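Local coordinates for protein regulator of polyketide synthase expression (Bifidobacterium adolescentis, PDB 3ONQ) that is of unknown function but carries a PucR-type C-terminal helix-turn-helix domain and probably binds DNA as a transcriptional regulator, at residues B[25-33]-B[86-96]; B[142-153]-B[165-174]. All coordinates share one frame; numbering follows the deposited sequence.

Interaction 1: residues B[25-33]-B[86-96]; sequences ERLAFECLL and VVIGTYGTFLL
F29 lays one face of its ring over the backbone of G89: CA of G89 stands 3.5 Å from the centroid of the F29 ring and only 8° off its normal, a CH-pi contact made over the ring centre. A side chain on G89 would point into this ring and clash with CD2 of F29, so this close approach depends on the absence of one. At the ring edge, in plane, CE1 of F29 meets CB of L96, 3.9 Å away, from the strand's hairpin partner. With CG anti to the backbone N (chi1 180°), the ring reaches out from helix 21-33 to the β-hairpin of strands 86-91 and 94-100, which a type II' turn from Y91 to F94 closes at the margin of the mixed sheet. One turn before F29, the extended E25 passes V87 in the opposite direction and takes the N-H of I88 on OE2 (I88 N to E25 OE2 2.9 Å, 166° at the hydrogen), the donor standing above the carboxylate plane. One turn after F29, CD2 of L33 lies 3.7 Å from CD1 of Y91. In the second shell, R75 forms a salt bridge with OE2 of E25 and bonds to the carbonyl of V86, which probably helps to hold the carboxylate beside the strand.

Interaction 2: residues B[142-153]-B[165-174]; sequences ETMFSLQAAPAL and LLPERALLGD
The F145 ring is sandwiched: CE of the selenomethionine M144 lies toward the rim of one face, while CB of D174 sits over the centre of the other, 3.5 Å from the centroid in a CH-pi contact. The D174 carboxylate is stacked on the same ring, their planes 14° apart. Over one face of the R169 guanidinium comes E142 CB, 3.5 Å from R169 NH2; D174 and two waters lie at its edge. NE and NH2 of R169 grip OD2 of D174 side-on in a salt bridge, with R169 NE 2.8 Å from D174 OD2. One water joins R169 NH2 to E142 OE1, which also forms a salt bridge with R130; the other links R169 NH1 with S146 OG and L165 N. A leucine in place of R169 would probably leave D174 OD2 without its charged mate and both waters without their guanidinium partner. R169 is a knob among E142, F145, S146 and A149, and L153 CG presses 3.4 Å from L165 CD2, tighter than usual. A Schellman motif at G173 ends helix 166-172, and D174 N-caps helix 175-190. Helices 142-149 and 166-172 cross at 101°, with strand 124-131 beside E142 and S146, and helix 244-261 packing on P167, E168 and L171.

How the interactions relate
From the N terminus, helix 21-33 comes first, and interaction 1 closes a 52-residue loop, containing helix 39-48, strand 55-61 and helix 67-80, when strand 86-91 arrives at it. Only after that does interaction 2 open on helix 132-149, closing a short loop of 11 residues that holds strand 160-161. The two are therefore in series, neither nested nor crossed. In space their centres are 18 Å apart, yet they touch: CZ of Y91 packs 3.6 Å from SE of M144, and L96 meets L147. Helix 132-149 thus bridges the hairpin at one sheet margin to helix 166-172, which leads toward the C-terminal helices.

Interaction 1: residues B[25-33]-B[86-96]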
loop_
_atom_site.group_PDB
_atom_site.type_symbol
_atom_site.label_atom_id
_atom_site.label_comp_id
_atom_site.label_asym_id
_atom_site.label_seq_id
_atom_site.Cartn_x
_atom_site.Cartn_y
_atom_site.Cartn_z
ATOM N N GLU B 25 -10.321 -18.983 12.785
ATOM C CA GLU B 25 -9.207 -19.467 11.972
ATOM C C GLU B 25 -9.575 -19.489 10.483
ATOM O O GLU B 25 -8.823 -18.996 9.640
ATOM C CB GLU B 25 -8.770 -20.864 12.417
ATOM C CG GLU B 25 -7.580 -21.404 11.621
ATOM C CD GLU B 25 -7.317 -22.877 11.875
ATOM O OE1 GLU B 25 -8.293 -23.649 11.945
ATOM O OE2 GLU B 25 -6.137 -23.265 12.002
ATOM N N ARG B 26 -10.733 -20.062 10.165
ATOM C CA ARG B 26 -11.137 -20.185 8.774
ATOM C C ARG B 26 -11.285 -18.805 8.161
ATOM O O ARG B 26 -10.924 -18.590 6.996
ATOM C CB ARG B 26 -12.434 -20.980 8.625
ATOM C CG ARG B 26 -12.922 -21.064 7.184
ATOM C CD ARG B 26 -14.164 -21.941 7.049
ATOM N NE ARG B 26 -14.966 -21.993 8.274
ATOM C CZ ARG B 26 -15.904 -21.108 8.618
ATOM N NH1 ARG B 26 -16.176 -20.066 7.835
ATOM N NH2 ARG B 26 -16.568 -21.264 9.760
ATOM N N LEU B 27 -11.815 -17.872 8.953
ATOM C CA LEU B 27 -11.992 -16.495 8.500
ATOM C C LEU B 27 -10.649 -15.820 8.241
ATOM O O LEU B 27 -10.472 -15.142 7.230
ATOM C CB LEU B 27 -12.810 -15.679 9.506
ATOM C CG LEU B 27 -12.998 -14.197 9.181
ATOM C CD1 LEU B 27 -13.792 -14.010 7.888
ATOM C CD2 LEU B 27 -13.690 -13.465 10.347
ATOM N N ALA B 28 -9.701 -15.991 9.158
ATOM C CA ALA B 28 -8.384 -15.403 8.951
ATOM C C ALA B 28 -7.721 -16.043 7.725
ATOM O O ALA B 28 -7.117 -15.357 6.904
ATOM C CB ALA B 28 -7.521 -15.585 10.173
ATOM N N PHE B 29 -7.848 -17.363 7.613
ATOM C CA PHE B 29 -7.338 -18.085 6.453
ATOM C C PHE B 29 -7.873 -17.481 5.164
ATOM O O PHE B 29 -7.101 -17.098 4.288
ATOM C CB PHE B 29 -7.701 -19.571 6.544
ATOM C CG PHE B 29 -7.211 -20.400 5.379
ATOM C CD1 PHE B 29 -5.891 -20.821 5.309
ATOM C CD2 PHE B 29 -8.080 -20.782 4.372
ATOM C CE1 PHE B 29 -5.444 -21.602 4.256
ATOM C CE2 PHE B 29 -7.643 -21.557 3.306
ATOM C CZ PHE B 29 -6.321 -21.974 3.251
ATOM N N GLU B 30 -9.194 -17.368 5.048
ATOM C CA GLU B 30 -9.763 -16.851 3.808
ATOM C C GLU B 30 -9.357 -15.412 3.540
ATOM O O GLU B 30 -9.136 -15.045 2.387
ATOM C CB GLU B 30 -11.292 -16.984 3.784
ATOM C CG GLU B 30 -11.778 -18.418 3.725
ATOM C CD GLU B 30 -13.299 -18.506 3.734
ATOM O OE1 GLU B 30 -13.955 -17.469 3.475
ATOM O OE2 GLU B 30 -13.828 -19.604 4.008
ATOM N N CYS B 31 -9.275 -14.590 4.588
ATOM C CA CYS B 31 -8.854 -13.214 4.387
ATOM C C CYS B 31 -7.437 -13.193 3.810
ATOM O O CYS B 31 -7.165 -12.518 2.826
ATOM C CB CYS B 31 -8.916 -12.410 5.685
ATOM S SG CYS B 31 -10.608 -12.114 6.308
ATOM N N LEU B 32 -6.543 -13.948 4.428
ATOM C CA LEU B 32 -5.156 -13.960 4.005
ATOM C C LEU B 32 -5.044 -14.475 2.576
ATOM O O LEU B 32 -4.329 -13.905 1.757
ATOM C CB LEU B 32 -4.313 -14.815 4.954
ATOM C CG LEU B 32 -4.209 -14.309 6.396
ATOM C CD1 LEU B 32 -3.594 -15.361 7.299
ATOM C CD2 LEU B 32 -3.422 -12.996 6.453
ATOM N N LEU B 33 -5.756 -15.558 2.279
ATOM C CA LEU B 33 -5.683 -16.160 0.952
ATOM C C LEU B 33 -6.226 -15.203 -0.113
ATOM O O LEU B 33 -5.808 -15.256 -1.273
ATOM C CB LEU B 33 -6.446 -17.490 0.922
ATOM C CG LEU B 33 -6.031 -18.508 -0.134
ATOM C CD1 LEU B 33 -4.520 -18.679 -0.120
ATOM C CD2 LEU B 33 -6.729 -19.840 0.117
ATOM N N VAL B 86 -0.473 -22.437 14.339
ATOM C CA VAL B 86 -0.502 -22.804 12.938
ATOM C C VAL B 86 -1.936 -22.654 12.410
ATOM O O VAL B 86 -2.874 -23.263 12.929
ATOM C CB VAL B 86 0.096 -24.215 12.693
ATOM C CG1 VAL B 86 -0.657 -25.256 13.469
ATOM C CG2 VAL B 86 0.110 -24.549 11.197
ATOM N N VAL B 87 -2.100 -21.791 11.411
ATOM C CA VAL B 87 -3.392 -21.595 10.754
ATOM C C VAL B 87 -3.511 -22.560 9.596
ATOM O O VAL B 87 -2.675 -22.554 8.681
ATOM C CB VAL B 87 -3.540 -20.161 10.232
ATOM C CG1 VAL B 87 -4.780 -20.037 9.336
ATOM C CG2 VAL B 87 -3.613 -19.186 11.415
ATOM N N ILE B 88 -4.547 -23.392 9.638
ATOM C CA ILE B 88 -4.732 -24.438 8.639
ATOM C C ILE B 88 -6.042 -24.232 7.911
ATOM O O ILE B 88 -7.050 -23.896 8.528
ATOM C CB ILE B 88 -4.725 -25.828 9.294
ATOM C CG1 ILE B 88 -3.407 -26.040 10.044
ATOM C CG2 ILE B 88 -4.967 -26.931 8.253
ATOM C CD1 ILE B 88 -3.233 -27.432 10.609
ATOM N N GLY B 89 -6.027 -24.419 6.596
ATOM C CA GLY B 89 -7.237 -24.269 5.801
ATOM C C GLY B 89 -7.164 -25.081 4.524
ATOM O O GLY B 89 -6.101 -25.557 4.137
ATOM N N THR B 90 -8.294 -25.249 3.857
ATOM C CA THR B 90 -8.311 -26.036 2.638
ATOM C C THR B 90 -8.631 -25.165 1.447
ATOM O O THR B 90 -9.300 -24.134 1.566
ATOM C CB THR B 90 -9.324 -27.181 2.703
ATOM O OG1 THR B 90 -10.634 -26.633 2.860
ATOM C CG2 THR B 90 -9.016 -28.087 3.880
ATOM N N TYR B 91 -8.130 -25.575 0.292
ATOM C CA TYR B 91 -8.389 -24.841 -0.928
ATOM C C TYR B 91 -8.448 -25.830 -2.074
ATOM O O TYR B 91 -7.427 -26.360 -2.504
ATOM C CB TYR B 91 -7.305 -23.796 -1.141
ATOM C CG TYR B 91 -7.490 -23.013 -2.399
ATOM C CD1 TYR B 91 -8.348 -21.926 -2.439
ATOM C CD2 TYR B 91 -6.825 -23.378 -3.563
ATOM C CE1 TYR B 91 -8.526 -21.207 -3.609
ATOM C CE2 TYR B 91 -6.989 -22.670 -4.722
ATOM C CZ TYR B 91 -7.840 -21.588 -4.744
ATOM O OH TYR B 91 -7.997 -20.886 -5.916
ATOM N N GLY B 92 -9.657 -26.097 -2.556
ATOM C CA GLY B 92 -9.845 -27.174 -3.506
ATOM C C GLY B 92 -9.456 -28.478 -2.832
ATOM O O GLY B 92 -9.896 -28.762 -1.721
ATOM N N THR B 93 -8.620 -29.262 -3.498
ATOM C CA THR B 93 -8.112 -30.499 -2.924
ATOM C C THR B 93 -6.914 -30.271 -1.988
ATOM O O THR B 93 -6.451 -31.210 -1.329
ATOM C CB THR B 93 -7.620 -31.425 -4.032
ATOM O OG1 THR B 93 -6.628 -30.726 -4.794
ATOM C CG2 THR B 93 -8.766 -31.818 -4.948
ATOM N N PHE B 94 -6.403 -29.041 -1.939
ATOM C CA PHE B 94 -5.184 -28.753 -1.172
ATOM C C PHE B 94 -5.460 -28.396 0.290
ATOM O O PHE B 94 -6.457 -27.751 0.599
ATOM C CB PHE B 94 -4.413 -27.594 -1.801
ATOM C CG PHE B 94 -4.108 -27.787 -3.250
ATOM C CD1 PHE B 94 -3.421 -28.906 -3.682
ATOM C CD2 PHE B 94 -4.490 -26.837 -4.180
ATOM C CE1 PHE B 94 -3.139 -29.080 -5.018
ATOM C CE2 PHE B 94 -4.208 -27.010 -5.515
ATOM C CZ PHE B 94 -3.537 -28.131 -5.932
ATOM N N LEU B 95 -4.561 -28.816 1.176
ATOM C CA LEU B 95 -4.525 -28.313 2.546
ATOM C C LEU B 95 -3.322 -27.385 2.657
ATOM O O LEU B 95 -2.214 -27.760 2.273
ATOM C CB LEU B 95 -4.400 -29.466 3.547
ATOM C CG LEU B 95 -4.382 -29.104 5.036
ATOM C CD1 LEU B 95 -5.032 -30.190 5.855
ATOM C CD2 LEU B 95 -2.950 -28.837 5.536
ATOM N N LEU B 96 -3.543 -26.170 3.152
ATOM C CA LEU B 96 -2.456 -25.214 3.357
ATOM C C LEU B 96 -2.324 -24.933 4.842
ATOM O O LEU B 96 -3.324 -24.784 5.538
ATOM C CB LEU B 96 -2.708 -23.898 2.611
ATOM C CG LEU B 96 -2.374 -23.807 1.121
ATOM C CD1 LEU B 96 -3.012 -24.929 0.352
ATOM C CD2 LEU B 96 -2.802 -22.452 0.554
#

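Interaction 2: residues B[142-153]-B[165-174]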
loop_
_atom_site.group_PDB
_atom_site.type_symbol
_atom_site.label_atom_id
_atom_site.label_comp_id
_atom_site.label_asym_id
_atom_site.label_seq_id
_atom_site.Cartn_x
_atom_site.Cartn_y
_atom_site.Cartn_z
ATOM N N GLU B 142 1.528 -17.462 -2.404
ATOM C CA GLU B 142 2.559 -18.073 -3.243
ATOM C C GLU B 142 2.452 -19.589 -3.168
ATOM O O GLU B 142 2.750 -20.293 -4.144
ATOM C CB GLU B 142 3.969 -17.589 -2.882
ATOM C CG GLU B 142 4.467 -17.992 -1.489
ATOM C CD GLU B 142 5.664 -17.146 -1.050
ATOM O OE1 GLU B 142 6.438 -16.695 -1.918
ATOM O OE2 GLU B 142 5.824 -16.911 0.164
ATOM N N THR B 143 2.010 -20.091 -2.016
ATOM C CA THR B 143 1.812 -21.529 -1.845
ATOM C C THR B 143 0.633 -22.001 -2.702
ATOM O O THR B 143 0.750 -22.962 -3.465
ATOM C CB THR B 143 1.601 -21.909 -0.373
ATOM O OG1 THR B 143 2.797 -21.623 0.367
ATOM C CG2 THR B 143 1.285 -23.395 -0.238
HETATM N N MSE B 144 -0.495 -21.311 -2.589
HETATM C CA MSE B 144 -1.651 -21.609 -3.432
HETATM C C MSE B 144 -1.301 -21.611 -4.933
HETATM O O MSE B 144 -1.586 -22.571 -5.641
HETATM C CB MSE B 144 -2.780 -20.615 -3.185
HETATM C CG MSE B 144 -3.910 -20.683 -4.259
HETATM SE SE MSE B 144 -5.235 -19.291 -3.919
HETATM C CE MSE B 144 -4.197 -17.764 -4.562
ATOM N N PHE B 145 -0.717 -20.524 -5.419
ATOM C CA PHE B 145 -0.380 -20.432 -6.840
ATOM C C PHE B 145 0.652 -21.478 -7.297
ATOM O O PHE B 145 0.562 -21.984 -8.417
ATOM C CB PHE B 145 0.116 -19.034 -7.198
ATOM C CG PHE B 145 -0.984 -18.019 -7.390
ATOM C CD1 PHE B 145 -1.856 -18.115 -8.460
ATOM C CD2 PHE B 145 -1.098 -16.933 -6.530
ATOM C CE1 PHE B 145 -2.853 -17.165 -8.664
ATOM C CE2 PHE B 145 -2.083 -15.986 -6.716
ATOM C CZ PHE B 145 -2.966 -16.096 -7.780
ATOM N N SER B 146 1.630 -21.784 -6.445
ATOM C CA SER B 146 2.636 -22.801 -6.769
ATOM C C SER B 146 1.985 -24.164 -6.945
ATOM O O SER B 146 2.315 -24.897 -7.871
ATOM C CB SER B 146 3.745 -22.892 -5.701
ATOM O OG SER B 146 4.602 -21.763 -5.746
ATOM N N LEU B 147 1.045 -24.491 -6.068
ATOM C CA LEU B 147 0.389 -25.789 -6.136
ATOM C C LEU B 147 -0.478 -25.868 -7.385
ATOM O O LEU B 147 -0.522 -26.901 -8.029
ATOM C CB LEU B 147 -0.442 -26.057 -4.872
ATOM C CG LEU B 147 0.371 -26.302 -3.586
ATOM C CD1 LEU B 147 -0.522 -26.264 -2.329
ATOM C CD2 LEU B 147 1.151 -27.627 -3.633
ATOM N N GLN B 148 -1.163 -24.777 -7.730
ATOM C CA GLN B 148 -1.955 -24.732 -8.963
ATOM C C GLN B 148 -1.073 -24.783 -10.224
ATOM O O GLN B 148 -1.497 -25.254 -11.270
ATOM C CB GLN B 148 -2.837 -23.477 -8.993
ATOM C CG GLN B 148 -3.940 -23.468 -7.939
ATOM C CD GLN B 148 -4.903 -22.306 -8.100
ATOM O OE1 GLN B 148 -4.487 -21.160 -8.294
ATOM N NE2 GLN B 148 -6.205 -22.597 -8.024
ATOM N N ALA B 149 0.151 -24.286 -10.113
ATOM C CA ALA B 149 1.086 -24.224 -11.235
ATOM C C ALA B 149 1.840 -25.550 -11.447
ATOM O O ALA B 149 2.233 -25.884 -12.565
ATOM C CB ALA B 149 2.085 -23.072 -11.003
ATOM N N ALA B 150 2.022 -26.302 -10.371
ATOM C CA ALA B 150 2.843 -27.516 -10.378
ATOM C C ALA B 150 2.594 -28.490 -11.535
ATOM O O ALA B 150 3.529 -29.105 -12.020
ATOM C CB ALA B 150 2.730 -28.244 -9.040
ATOM N N PRO B 151 1.337 -28.648 -11.976
ATOM C CA PRO B 151 1.136 -29.633 -13.046
ATOM C C PRO B 151 1.890 -29.306 -14.329
ATOM O O PRO B 151 2.070 -30.181 -15.171
ATOM C CB PRO B 151 -0.379 -29.593 -13.282
ATOM C CG PRO B 151 -0.938 -29.209 -11.915
ATOM C CD PRO B 151 0.059 -28.184 -11.399
ATOM N N ALA B 152 2.330 -28.065 -14.481
ATOM C CA ALA B 152 3.042 -27.683 -15.685
ATOM C C ALA B 152 4.455 -28.260 -15.674
ATOM O O ALA B 152 5.117 -28.264 -16.694
ATOM C CB ALA B 152 3.096 -26.169 -15.823
ATOM N N LEU B 153 4.914 -28.722 -14.513
ATOM C CA LEU B 153 6.288 -29.203 -14.354
ATOM C C LEU B 153 6.405 -30.692 -14.584
ATOM O O LEU B 153 5.671 -31.478 -13.987
ATOM C CB LEU B 153 6.800 -28.914 -12.949
ATOM C CG LEU B 153 7.280 -27.505 -12.641
ATOM C CD1 LEU B 153 7.978 -27.503 -11.281
ATOM C CD2 LEU B 153 8.219 -27.051 -13.720
ATOM N N LEU B 165 8.294 -22.002 -9.677
ATOM C CA LEU B 165 7.197 -21.882 -10.635
ATOM C C LEU B 165 6.807 -20.470 -11.107
ATOM O O LEU B 165 5.650 -20.220 -11.388
ATOM C CB LEU B 165 5.976 -22.624 -10.109
ATOM C CG LEU B 165 6.166 -24.132 -10.181
ATOM C CD1 LEU B 165 5.448 -24.818 -9.073
ATOM C CD2 LEU B 165 5.718 -24.650 -11.518
ATOM N N LEU B 166 7.759 -19.551 -11.161
ATOM C CA LEU B 166 7.446 -18.149 -11.449
ATOM C C LEU B 166 6.607 -17.936 -12.711
ATOM O O LEU B 166 5.555 -17.294 -12.665
ATOM C CB LEU B 166 8.720 -17.295 -11.504
ATOM C CG LEU B 166 9.355 -16.989 -10.152
ATOM C CD1 LEU B 166 10.564 -16.083 -10.296
ATOM C CD2 LEU B 166 8.313 -16.336 -9.273
ATOM N N PRO B 167 7.075 -18.462 -13.852
ATOM C CA PRO B 167 6.304 -18.137 -15.058
ATOM C C PRO B 167 4.885 -18.714 -15.041
ATOM O O PRO B 167 3.934 -18.008 -15.401
ATOM C CB PRO B 167 7.154 -18.706 -16.213
ATOM C CG PRO B 167 8.226 -19.552 -15.577
ATOM C CD PRO B 167 8.315 -19.211 -14.120
ATOM N N GLU B 168 4.730 -19.967 -14.632
ATOM C CA GLU B 168 3.395 -20.553 -14.569
ATOM C C GLU B 168 2.501 -19.779 -13.581
ATOM O O GLU B 168 1.311 -19.555 -13.841
ATOM C CB GLU B 168 3.469 -22.033 -14.193
ATOM C CG GLU B 168 4.146 -22.900 -15.240
ATOM C CD GLU B 168 5.668 -22.800 -15.222
ATOM O OE1 GLU B 168 6.246 -22.198 -14.290
ATOM O OE2 GLU B 168 6.283 -23.345 -16.150
ATOM N N ARG B 169 3.082 -19.359 -12.459
ATOM C CA ARG B 169 2.346 -18.543 -11.500
ATOM C C ARG B 169 1.939 -17.225 -12.130
ATOM O O ARG B 169 0.800 -16.780 -11.979
ATOM C CB ARG B 169 3.177 -18.296 -10.237
ATOM C CG ARG B 169 3.285 -19.528 -9.338
ATOM C CD ARG B 169 4.349 -19.336 -8.262
ATOM N NE ARG B 169 4.153 -18.077 -7.541
ATOM C CZ ARG B 169 5.052 -17.547 -6.718
ATOM N NH1 ARG B 169 6.196 -18.190 -6.488
ATOM N NH2 ARG B 169 4.806 -16.386 -6.114
ATOM N N ALA B 170 2.870 -16.595 -12.838
ATOM C CA ALA B 170 2.552 -15.353 -13.534
ATOM C C ALA B 170 1.425 -15.558 -14.548
ATOM O O ALA B 170 0.507 -14.730 -14.639
ATOM C CB ALA B 170 3.796 -14.758 -14.186
ATOM N N LEU B 171 1.460 -16.673 -15.281
ATOM C CA LEU B 171 0.375 -16.990 -16.225
ATOM C C LEU B 171 -0.992 -17.134 -15.532
ATOM O O LEU B 171 -2.033 -16.893 -16.140
ATOM C CB LEU B 171 0.674 -18.269 -17.017
ATOM C CG LEU B 171 1.808 -18.184 -18.047
ATOM C CD1 LEU B 171 2.236 -19.579 -18.473
ATOM C CD2 LEU B 171 1.391 -17.326 -19.252
ATOM N N LEU B 172 -0.984 -17.561 -14.272
ATOM C CA LEU B 172 -2.230 -17.697 -13.502
ATOM C C LEU B 172 -2.722 -16.368 -12.932
ATOM O O LEU B 172 -3.835 -16.281 -12.417
ATOM C CB LEU B 172 -2.049 -18.688 -12.355
ATOM C CG LEU B 172 -1.861 -20.149 -12.774
ATOM C CD1 LEU B 172 -1.604 -21.017 -11.524
ATOM C CD2 LEU B 172 -3.083 -20.637 -13.533
ATOM N N GLY B 173 -1.883 -15.341 -13.001
ATOM C CA GLY B 173 -2.286 -14.012 -12.558
ATOM C C GLY B 173 -1.738 -13.647 -11.184
ATOM O O GLY B 173 -2.226 -12.728 -10.553
ATOM N N ASP B 174 -0.723 -14.374 -10.724
ATOM C CA ASP B 174 -0.083 -14.112 -9.438
ATOM C C ASP B 174 0.840 -12.893 -9.514
ATOM O O ASP B 174 1.942 -12.980 -10.037
ATOM C CB ASP B 174 0.752 -15.339 -9.045
ATOM C CG ASP B 174 1.436 -15.182 -7.696
ATOM O OD1 ASP B 174 1.241 -14.131 -7.041
ATOM O OD2 ASP B 174 2.153 -16.132 -7.286
HETATM O O HOH W 1 6.273 -14.986 -4.111
HETATM O O HOH W 2 7.208 -20.794 -7.006
#